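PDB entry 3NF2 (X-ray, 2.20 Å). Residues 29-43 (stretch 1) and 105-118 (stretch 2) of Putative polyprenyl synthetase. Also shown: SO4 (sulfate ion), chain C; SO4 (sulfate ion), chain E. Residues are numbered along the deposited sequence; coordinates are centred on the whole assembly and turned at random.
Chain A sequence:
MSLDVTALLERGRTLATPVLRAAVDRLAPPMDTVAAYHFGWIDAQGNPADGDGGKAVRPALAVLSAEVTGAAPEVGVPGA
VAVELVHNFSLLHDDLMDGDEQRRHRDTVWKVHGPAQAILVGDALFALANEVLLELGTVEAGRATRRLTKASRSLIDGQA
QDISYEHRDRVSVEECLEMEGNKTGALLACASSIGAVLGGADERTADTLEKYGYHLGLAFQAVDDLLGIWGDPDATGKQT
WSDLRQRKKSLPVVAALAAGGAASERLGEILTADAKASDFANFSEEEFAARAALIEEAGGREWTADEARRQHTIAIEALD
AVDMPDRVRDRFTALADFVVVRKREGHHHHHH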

ATOM      1  N   PRO A  29      12.434  12.749   0.965  1.00 56.31           N
ATOM      2  CA  PRO A  29      13.599  12.008   1.493  1.00 56.97           C
ATOM      3  C   PRO A  29      13.278  11.165   2.738  1.00 59.72           C
ATOM      4  O   PRO A  29      12.534  11.626   3.604  1.00 65.49           O
ATOM      5  N   PRO A  30      13.826   9.933   2.836  1.00 60.95           N
ATOM      6  CA  PRO A  30      14.787   9.260   1.952  1.00 58.65           C
ATOM      7  C   PRO A  30      14.150   8.451   0.815  1.00 55.83           C
ATOM      8  O   PRO A  30      14.867   7.752   0.092  1.00 54.07           O
ATOM      9  N   MET A  31      12.829   8.553   0.659  1.00 52.32           N
ATOM     10  CA  MET A  31      12.080   7.697  -0.273  1.00 46.21           C
ATOM     11  C   MET A  31      12.508   7.840  -1.731  1.00 45.81           C
ATOM     12  O   MET A  31      12.473   6.870  -2.472  1.00 46.62           O
ATOM     13  N   ASP A  32      12.942   9.033  -2.130  1.00 46.02           N
ATOM     14  CA  ASP A  32      13.409   9.253  -3.502  1.00 45.82           C
ATOM     15  C   ASP A  32      14.700   8.481  -3.811  1.00 47.68           C
ATOM     16  O   ASP A  32      14.821   7.905  -4.887  1.00 45.46           O
ATOM     17  N   THR A  33      15.638   8.448  -2.860  1.00 48.02           N
ATOM     18  CA  THR A  33      16.902   7.741  -3.061  1.00 45.47           C
ATOM     19  C   THR A  33      16.739   6.235  -2.919  1.00 44.24           C
ATOM     20  O   THR A  33      17.332   5.465  -3.677  1.00 48.84           O
ATOM     21  N   VAL A  34      15.926   5.815  -1.960  1.00 45.19           N
ATOM     22  CA  VAL A  34      15.684   4.390  -1.741  1.00 41.32           C
ATOM     23  C   VAL A  34      14.956   3.758  -2.936  1.00 42.94           C
ATOM     24  O   VAL A  34      15.283   2.635  -3.349  1.00 39.80           O
ATOM     25  N   ALA A  35      13.989   4.495  -3.494  1.00 41.36           N
ATOM     26  CA  ALA A  35      13.339   4.104  -4.742  1.00 43.35           C
ATOM     27  C   ALA A  35      14.335   4.064  -5.893  1.00 44.71           C
ATOM     28  O   ALA A  35      14.301   3.134  -6.686  1.00 50.57           O
ATOM     29  N   ALA A  36      15.205   5.073  -5.981  1.00 45.26           N
ATOM     30  CA  ALA A  36      16.253   5.116  -7.015  1.00 45.78           C
ATOM     31  C   ALA A  36      17.143   3.884  -6.940  1.00 43.78           C
ATOM     32  O   ALA A  36      17.538   3.342  -7.970  1.00 46.05           O
ATOM     33  N   TYR A  37      17.447   3.444  -5.717  1.00 45.09           N
ATOM     34  CA  TYR A  37      18.188   2.210  -5.542  1.00 45.63           C
ATOM     35  C   TYR A  37      17.377   1.042  -6.083  1.00 48.28           C
ATOM     36  O   TYR A  37      17.905   0.235  -6.839  1.00 53.91           O
ATOM     37  N   HIS A  38      16.099   0.965  -5.710  1.00 47.14           N
ATOM     38  CA  HIS A  38      15.229  -0.095  -6.214  1.00 46.06           C
ATOM     39  C   HIS A  38      15.230  -0.158  -7.742  1.00 43.16           C
ATOM     40  O   HIS A  38      15.269  -1.232  -8.328  1.00 47.47           O
ATOM     41  N   PHE A  39      15.181   1.006  -8.371  1.00 41.35           N
ATOM     42  CA  PHE A  39      15.124   1.079  -9.810  1.00 46.75           C
ATOM     43  C   PHE A  39      16.490   0.954 -10.481  1.00 49.28           C
ATOM     44  O   PHE A  39      16.560   0.937 -11.700  1.00 55.19           O
ATOM     45  N   GLY A  40      17.564   0.861  -9.695  1.00 51.29           N
ATOM     46  CA  GLY A  40      18.909   0.655 -10.240  1.00 51.02           C
ATOM     47  C   GLY A  40      19.638   1.908 -10.722  1.00 57.10           C
ATOM     48  O   GLY A  40      20.724   1.810 -11.317  1.00 55.41           O
ATOM     49  N   TRP A  41      19.063   3.084 -10.461  1.00 55.77           N
ATOM     50  CA  TRP A  41      19.682   4.351 -10.874  1.00 51.30           C
ATOM     51  C   TRP A  41      20.870   4.767  -9.997  1.00 49.95           C
ATOM     52  O   TRP A  41      21.746   5.524 -10.439  1.00 47.18           O
ATOM     53  N   ILE A  42      20.886   4.279  -8.757  1.00 41.83           N
ATOM     54  CA  ILE A  42      22.006   4.489  -7.841  1.00 44.25           C
ATOM     55  C   ILE A  42      22.307   3.158  -7.158  1.00 47.48           C
ATOM     56  O   ILE A  42      21.441   2.279  -7.133  1.00 44.56           O
ATOM     57  N   ASP A  43      23.522   3.012  -6.621  1.00 53.22           N
ATOM     58  CA  ASP A  43      23.947   1.779  -5.940  1.00 59.97           C
ATOM     59  C   ASP A  43      23.756   1.856  -4.422  1.00 60.35           C
ATOM     60  O   ASP A  43      23.109   2.778  -3.929  1.00 62.68           O
ATOM     61  N   HIS A 105      20.328 -10.168  -9.577  1.00 69.59           N
ATOM     62  CA  HIS A 105      21.705 -10.268  -9.046  1.00 70.85           C
ATOM     63  C   HIS A 105      22.176  -9.096  -8.166  1.00 68.10           C
ATOM     64  O   HIS A 105      23.355  -9.000  -7.826  1.00 70.30           O
ATOM     65  N   ARG A 106      21.233  -8.231  -7.797  1.00 65.55           N
ATOM     66  CA  ARG A 106      21.472  -7.068  -6.949  1.00 60.77           C
ATOM     67  C   ARG A 106      20.707  -7.248  -5.659  1.00 55.47           C
ATOM     68  O   ARG A 106      19.584  -7.757  -5.673  1.00 57.74           O
ATOM     69  N   ASP A 107      21.300  -6.819  -4.548  1.00 52.06           N
ATOM     70  CA  ASP A 107      20.616  -6.818  -3.252  1.00 52.20           C
ATOM     71  C   ASP A 107      19.269  -6.087  -3.300  1.00 50.51           C
ATOM     72  O   ASP A 107      19.131  -5.049  -3.946  1.00 52.56           O
ATOM     73  N   THR A 108      18.274  -6.660  -2.640  1.00 48.60           N
ATOM     74  CA  THR A 108      16.967  -6.032  -2.551  1.00 46.63           C
ATOM     75  C   THR A 108      16.997  -4.851  -1.577  1.00 50.44           C
ATOM     76  O   THR A 108      17.881  -4.761  -0.704  1.00 44.49           O
ATOM     77  N   VAL A 109      16.030  -3.947  -1.741  1.00 46.98           N
ATOM     78  CA  VAL A 109      15.926  -2.760  -0.893  1.00 45.48           C
ATOM     79  C   VAL A 109      15.947  -3.092   0.588  1.00 41.94           C
ATOM     80  O   VAL A 109      16.657  -2.438   1.345  1.00 43.93           O
ATOM     81  N   TRP A 110      15.224  -4.130   0.995  1.00 43.19           N
ATOM     82  CA  TRP A 110      15.152  -4.449   2.422  1.00 50.54           C
ATOM     83  C   TRP A 110      16.517  -4.848   3.007  1.00 52.53           C
ATOM     84  O   TRP A 110      16.831  -4.483   4.132  1.00 53.79           O
ATOM     85  N   LYS A 111      17.319  -5.575   2.227  1.00 53.52           N
ATOM     86  CA  LYS A 111      18.691  -5.928   2.602  1.00 56.31           C
ATOM     87  C   LYS A 111      19.622  -4.718   2.753  1.00 57.07           C
ATOM     88  O   LYS A 111      20.440  -4.659   3.673  1.00 54.29           O
ATOM     89  N   VAL A 112      19.488  -3.756   1.851  1.00 56.06           N
ATOM     90  CA  VAL A 112      20.362  -2.593   1.844  1.00 53.55           C
ATOM     91  C   VAL A 112      19.885  -1.534   2.829  1.00 56.59           C
ATOM     92  O   VAL A 112      20.656  -1.054   3.660  1.00 60.30           O
ATOM     93  N   HIS A 113      18.604  -1.188   2.751  1.00 56.60           N
ATOM     94  CA  HIS A 113      18.088  -0.042   3.485  1.00 51.41           C
ATOM     95  C   HIS A 113      17.179  -0.374   4.679  1.00 50.97           C
ATOM     96  O   HIS A 113      16.703   0.532   5.381  1.00 51.15           O
ATOM     97  N   GLY A 114      16.975  -1.666   4.928  1.00 48.32           N
ATOM     98  CA  GLY A 114      16.134  -2.120   6.038  1.00 43.39           C
ATOM     99  C   GLY A 114      14.723  -2.449   5.580  1.00 42.94           C
ATOM    100  O   GLY A 114      14.264  -1.919   4.560  1.00 41.49           O
ATOM    101  N   PRO A 115      14.036  -3.346   6.315  1.00 44.55           N
ATOM    102  CA  PRO A 115      12.626  -3.672   6.092  1.00 46.75           C
ATOM    103  C   PRO A 115      11.684  -2.464   6.119  1.00 51.43           C
ATOM    104  O   PRO A 115      10.812  -2.370   5.249  1.00 50.99           O
ATOM    105  N   ALA A 116      11.870  -1.553   7.084  1.00 49.07           N
ATOM    106  CA  ALA A 116      10.991  -0.386   7.258  1.00 43.87           C
ATOM    107  C   ALA A 116      10.897   0.473   6.006  1.00 44.01           C
ATOM    108  O   ALA A 116       9.798   0.875   5.596  1.00 41.25           O
ATOM    109  N   GLN A 117      12.051   0.757   5.410  1.00 41.90           N
ATOM    110  CA  GLN A 117      12.105   1.582   4.209  1.00 47.86           C
ATOM    111  C   GLN A 117      11.575   0.878   2.956  1.00 46.58           C
ATOM    112  O   GLN A 117      11.081   1.537   2.042  1.00 50.51           O
ATOM    113  N   ALA A 118      11.654  -0.450   2.924  1.00 45.31           N
ATOM    114  CA  ALA A 118      11.057  -1.233   1.836  1.00 42.61           C
ATOM    115  C   ALA A 118       9.534  -1.141   1.877  1.00 40.66           C
ATOM    116  O   ALA A 118       8.894  -0.949   0.846  1.00 38.69           O
TER

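Y37 organizes this contact. Its CA-to-CB bond points toward the second stretch, and with chi1 t and chi2 at 78° the ring reaches across the gap, where it meets R106, D107, V109, V112 and H113. The hydroxyl is satisfied as a donor: Y37 OH bonds the carbonyl D107 O at 2.7 Å, so a buried polar group is paid for by backbone. Around the ring, R106 lies over one face and V112 over the opposite one, with Y37 CZ and V112 CG2 3.5 Å apart, while V109 lies at the edge, Y37 CD2 to V109 CG2 being 3.7 Å.

R106 also points toward its partner, but reaches it with chi1 (-95°) and chi3 (28°) between wells and chi2 t. The side chain makes two interactions with Y37. R106 CZ stands 4.2 Å from the centroid of the Y37 ring, a cation-pi contact over the face, and R106 NH2 donates to the carbonyl Y37 O at 2.4 Å, a very short bond. That carbonyl also accepts from G40 N at 2.9 Å, within the Schellman turn that ends the helix, so the arginine adds a second donor to a helix-terminal oxygen. G40, at positive phi, lies over the other face of the guanidinium, its CA 3.9 Å from R106 NH1.

Valines supply much of the apolar packing. V34 (t) and V109 (t) both leave their backbones sideways and meet at 3.7 Å between V34 CG1 and V109 CG1. The other V34 methyl, CG2, sits over the H113 ring, 4.2 Å from its centroid, in a CH-pi contact. Farther along, P30 and V34 pack against Q117, whose amide is probably turned over in the model.

H113 (chi1 m) points toward the first stretch. It presents an edge to the face of Y37 in an offset edge-to-face pair, with planes at 87°. Both nitrogens are satisfied: H113 ND1 donates to O4 of the chain E sulfate, an ion probably from the crystallisation liquor, at 2.9 Å and weakly to its O2 at 3.1 Å, while H113 NE2 lies 2.8 Å from water 2. That water donates to D43 O, also at 2.8 Å, tying the histidine back to the first stretch.

H38 (chi1 t) points away overall, though its CB touches V109 CG2 at 3.7 Å. Water 1 bridges here, accepting from V109 N at 2.9 Å and hydrogen-bonding H38 ND1 at 3.3 Å; H38 NE2 is satisfied elsewhere in the structure.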

ATOM      1  CB  PRO A  29      14.572  13.130   1.849  1.00 59.16           C
ATOM      2  CG  PRO A  29      14.283  14.180   0.809  1.00 58.00           C
ATOM      3  CD  PRO A  29      12.779  14.148   0.641  1.00 54.17           C
ATOM      4  CB  PRO A  30      15.483   8.290   2.904  1.00 58.16           C
ATOM      5  CG  PRO A  30      14.388   7.874   3.845  1.00 58.24           C
ATOM      6  CD  PRO A  30      13.456   9.069   3.977  1.00 59.73           C
ATOM      7  CB  MET A  31      10.565   7.899  -0.136  1.00 46.51           C
ATOM      8  CG  MET A  31      10.038   7.746   1.293  1.00 33.24           C
ATOM      9  SD  MET A  31       8.250   7.588   1.379  1.00 30.06           S
ATOM     10  CE  MET A  31       7.787   9.263   0.992  1.00 28.87           C
ATOM     11  CB  ASP A  32      13.567  10.752  -3.816  1.00 42.58           C
ATOM     12  CG  ASP A  32      14.552  11.453  -2.891  1.00 43.56           C
ATOM     13  OD1 ASP A  32      14.752  11.001  -1.744  1.00 56.17           O
ATOM     14  OD2 ASP A  32      15.130  12.468  -3.311  1.00 44.43           O
ATOM     15  CB  THR A  33      18.053   8.257  -2.139  1.00 48.03           C
ATOM     16  OG1 THR A  33      17.680   8.145  -0.755  1.00 46.78           O
ATOM     17  CG2 THR A  33      18.391   9.711  -2.462  1.00 45.53           C
ATOM     18  CB  VAL A  34      14.935   4.155  -0.412  1.00 41.55           C
ATOM     19  CG1 VAL A  34      14.527   2.705  -0.261  1.00 44.72           C
ATOM     20  CG2 VAL A  34      15.817   4.570   0.758  1.00 29.54           C
ATOM     21  CB  ALA A  35      12.190   5.041  -5.086  1.00 39.65           C
ATOM     22  CB  ALA A  36      17.099   6.398  -6.912  1.00 37.24           C
ATOM     23  CB  TYR A  37      18.585   1.943  -4.087  1.00 46.38           C
ATOM     24  CG  TYR A  37      19.226   0.582  -3.958  1.00 51.36           C
ATOM     25  CD1 TYR A  37      20.551   0.385  -4.348  1.00 60.53           C
ATOM     26  CD2 TYR A  37      18.493  -0.525  -3.510  1.00 47.78           C
ATOM     27  CE1 TYR A  37      21.143  -0.867  -4.271  1.00 60.55           C
ATOM     28  CE2 TYR A  37      19.076  -1.785  -3.432  1.00 56.01           C
ATOM     29  CZ  TYR A  37      20.404  -1.945  -3.817  1.00 60.45           C
ATOM     30  OH  TYR A  37      21.003  -3.175  -3.743  1.00 59.34           O
ATOM     31  CB  HIS A  38      13.782   0.075  -5.744  1.00 42.64           C
ATOM     32  CG  HIS A  38      12.837  -0.864  -6.426  1.00 45.17           C
ATOM     33  ND1 HIS A  38      12.887  -2.229  -6.232  1.00 43.98           N
ATOM     34  CD2 HIS A  38      11.870  -0.647  -7.349  1.00 42.62           C
ATOM     35  CE1 HIS A  38      11.967  -2.809  -6.982  1.00 44.69           C
ATOM     36  NE2 HIS A  38      11.335  -1.872  -7.668  1.00 47.89           N
ATOM     37  CB  PHE A  39      14.429   2.363 -10.234  1.00 46.44           C
ATOM     38  CG  PHE A  39      12.930   2.297 -10.155  1.00 45.55           C
ATOM     39  CD1 PHE A  39      12.196   1.607 -11.127  1.00 39.59           C
ATOM     40  CD2 PHE A  39      12.249   2.920  -9.106  1.00 40.76           C
ATOM     41  CE1 PHE A  39      10.810   1.547 -11.057  1.00 42.44           C
ATOM     42  CE2 PHE A  39      10.860   2.863  -9.022  1.00 35.16           C
ATOM     43  CZ  PHE A  39      10.136   2.185  -9.998  1.00 32.59           C
ATOM     44  CB  TRP A  41      18.642   5.474 -10.965  1.00 51.73           C
ATOM     45  CG  TRP A  41      17.447   5.103 -11.810  1.00 52.66           C
ATOM     46  CD1 TRP A  41      17.453   4.381 -12.976  1.00 51.91           C
ATOM     47  CD2 TRP A  41      16.080   5.441 -11.559  1.00 43.83           C
ATOM     48  NE1 TRP A  41      16.173   4.235 -13.450  1.00 47.24           N
ATOM     49  CE2 TRP A  41      15.310   4.877 -12.603  1.00 48.82           C
ATOM     50  CE3 TRP A  41      15.427   6.151 -10.543  1.00 46.76           C
ATOM     51  CZ2 TRP A  41      13.916   5.010 -12.665  1.00 50.74           C
ATOM     52  CZ3 TRP A  41      14.036   6.287 -10.608  1.00 48.16           C
ATOM     53  CH2 TRP A  41      13.302   5.713 -11.656  1.00 44.53           C
ATOM     54  CB  ILE A  42      21.742   5.594  -6.747  1.00 42.59           C
ATOM     55  CG1 ILE A  42      20.628   5.184  -5.780  1.00 43.55           C
ATOM     56  CG2 ILE A  42      21.462   6.986  -7.365  1.00 43.23           C
ATOM     57  CD1 ILE A  42      20.448   6.159  -4.623  1.00 41.91           C
ATOM     58  CB  ASP A  43      25.393   1.395  -6.320  1.00 61.45           C
ATOM     59  CG  ASP A  43      26.416   2.467  -5.953  1.00 72.41           C
ATOM     60  OD1 ASP A  43      27.231   2.820  -6.834  1.00 76.62           O
ATOM     61  OD2 ASP A  43      26.420   2.957  -4.802  1.00 75.30           O
ATOM     62  CB  HIS A 105      22.707 -10.599 -10.166  1.00 71.68           C
ATOM     63  CG  HIS A 105      22.300 -11.781 -10.989  1.00 74.75           C
ATOM     64  ND1 HIS A 105      22.465 -13.080 -10.558  1.00 71.99           N
ATOM     65  CD2 HIS A 105      21.700 -11.860 -12.201  1.00 78.39           C
ATOM     66  CE1 HIS A 105      22.002 -13.909 -11.477  1.00 75.39           C
ATOM     67  NE2 HIS A 105      21.530 -13.194 -12.482  1.00 78.77           N
ATOM     68  CB  ARG A 106      20.961  -5.796  -7.634  1.00 61.20           C
ATOM     69  CG  ARG A 106      21.996  -4.990  -8.420  1.00 68.15           C
ATOM     70  CD  ARG A 106      21.333  -3.839  -9.190  1.00 68.68           C
ATOM     71  NE  ARG A 106      20.113  -3.390  -8.520  1.00 75.07           N
ATOM     72  CZ  ARG A 106      19.987  -2.269  -7.813  1.00 68.49           C
ATOM     73  NH1 ARG A 106      21.002  -1.418  -7.683  1.00 62.27           N
ATOM     74  NH2 ARG A 106      18.823  -1.995  -7.246  1.00 57.31           N
ATOM     75  CB  ASP A 107      21.501  -6.192  -2.176  1.00 55.32           C
ATOM     76  CG  ASP A 107      22.566  -7.141  -1.665  1.00 61.51           C
ATOM     77  OD1 ASP A 107      22.498  -8.353  -1.973  1.00 64.79           O
ATOM     78  OD2 ASP A 107      23.473  -6.665  -0.948  1.00 59.65           O
ATOM     79  CB  THR A 108      15.900  -7.029  -2.108  1.00 46.83           C
ATOM     80  OG1 THR A 108      16.323  -7.665  -0.897  1.00 41.98           O
ATOM     81  CG2 THR A 108      15.666  -8.079  -3.198  1.00 43.88           C
ATOM     82  CB  VAL A 109      14.697  -1.898  -1.252  1.00 44.65           C
ATOM     83  CG1 VAL A 109      14.302  -1.001  -0.104  1.00 41.61           C
ATOM     84  CG2 VAL A 109      15.006  -1.059  -2.476  1.00 40.96           C
ATOM     85  CB  TRP A 110      14.037  -5.463   2.740  1.00 44.01           C
ATOM     86  CG  TRP A 110      14.309  -6.867   2.295  1.00 49.05           C
ATOM     87  CD1 TRP A 110      13.874  -7.457   1.142  1.00 47.37           C
ATOM     88  CD2 TRP A 110      15.056  -7.871   3.005  1.00 45.93           C
ATOM     89  NE1 TRP A 110      14.309  -8.758   1.084  1.00 49.43           N
ATOM     90  CE2 TRP A 110      15.039  -9.039   2.211  1.00 49.02           C
ATOM     91  CE3 TRP A 110      15.746  -7.892   4.231  1.00 54.34           C
ATOM     92  CZ2 TRP A 110      15.692 -10.220   2.597  1.00 52.34           C
ATOM     93  CZ3 TRP A 110      16.395  -9.067   4.617  1.00 55.95           C
ATOM     94  CH2 TRP A 110      16.364 -10.214   3.799  1.00 50.61           C
ATOM     95  CB  LYS A 111      19.285  -6.915   1.593  1.00 54.20           C
ATOM     96  CG  LYS A 111      19.553  -8.299   2.160  1.00 67.58           C
ATOM     97  CD  LYS A 111      21.016  -8.453   2.579  1.00 77.28           C
ATOM     98  CE  LYS A 111      21.223  -9.703   3.423  1.00 82.98           C
ATOM     99  NZ  LYS A 111      22.648 -10.142   3.439  1.00 79.84           N
ATOM    100  CB  VAL A 112      20.483  -2.006   0.415  1.00 52.59           C
ATOM    101  CG1 VAL A 112      21.465  -0.853   0.365  1.00 40.18           C
ATOM    102  CG2 VAL A 112      20.935  -3.073  -0.519  1.00 52.27           C
ATOM    103  CB  HIS A 113      17.437   0.935   2.512  1.00 48.67           C
ATOM    104  CG  HIS A 113      18.410   1.570   1.560  1.00 53.70           C
ATOM    105  ND1 HIS A 113      19.469   2.346   1.987  1.00 46.98           N
ATOM    106  CD2 HIS A 113      18.484   1.547   0.205  1.00 45.65           C
ATOM    107  CE1 HIS A 113      20.152   2.774   0.938  1.00 45.47           C
ATOM    108  NE2 HIS A 113      19.572   2.308  -0.155  1.00 47.57           N
ATOM    109  CB  PRO A 115      12.279  -4.636   7.244  1.00 49.94           C
ATOM    110  CG  PRO A 115      13.528  -4.807   8.051  1.00 49.30           C
ATOM    111  CD  PRO A 115      14.675  -4.297   7.242  1.00 45.66           C
ATOM    112  CB  ALA A 116      11.439   0.470   8.446  1.00 42.45           C
ATOM    113  CB  GLN A 117      13.513   2.136   3.997  1.00 52.00           C
ATOM    114  CG  GLN A 117      13.702   3.539   4.582  1.00 61.36           C
ATOM    115  CD  GLN A 117      15.102   3.771   5.090  1.00 76.57           C
ATOM    116  OE1 GLN A 117      15.427   3.420   6.226  1.00 88.22           O
ATOM    117  NE2 GLN A 117      15.945   4.369   4.255  1.00 78.58           N
ATOM    118  CB  ALA A 118      11.511  -2.682   1.899  1.00 41.46           C
TER
HETATM  119  S   SO4 C   2      14.652  -1.242   9.850  1.00 84.39           S
HETATM  120  O1  SO4 C   2      14.646  -0.157  10.828  1.00 75.35           O
HETATM  121  O2  SO4 C   2      15.918  -1.973   9.961  1.00 83.02           O
HETATM  122  O3  SO4 C   2      13.520  -2.137  10.090  1.00 83.58           O
HETATM  123  O4  SO4 C   2      14.524  -0.680   8.505  1.00 84.46           O
HETATM  124  S   SO4 E   4      20.360   3.758   5.060  1.00117.97           S
HETATM  125  O1  SO4 E   4      20.219   4.771   6.107  1.00117.47           O
HETATM  126  O2  SO4 E   4      20.963   4.361   3.874  1.00115.62           O
HETATM  127  O3  SO4 E   4      21.216   2.676   5.541  1.00116.20           O
HETATM  128  O4  SO4 E   4      19.039   3.230   4.724  1.00115.66           O
HETATM  129  O   HOH W   1      14.844  -4.082  -4.370  1.00 41.01           O
HETATM  130  O   HOH W   2      21.029   3.411  -2.242  1.00 55.91           O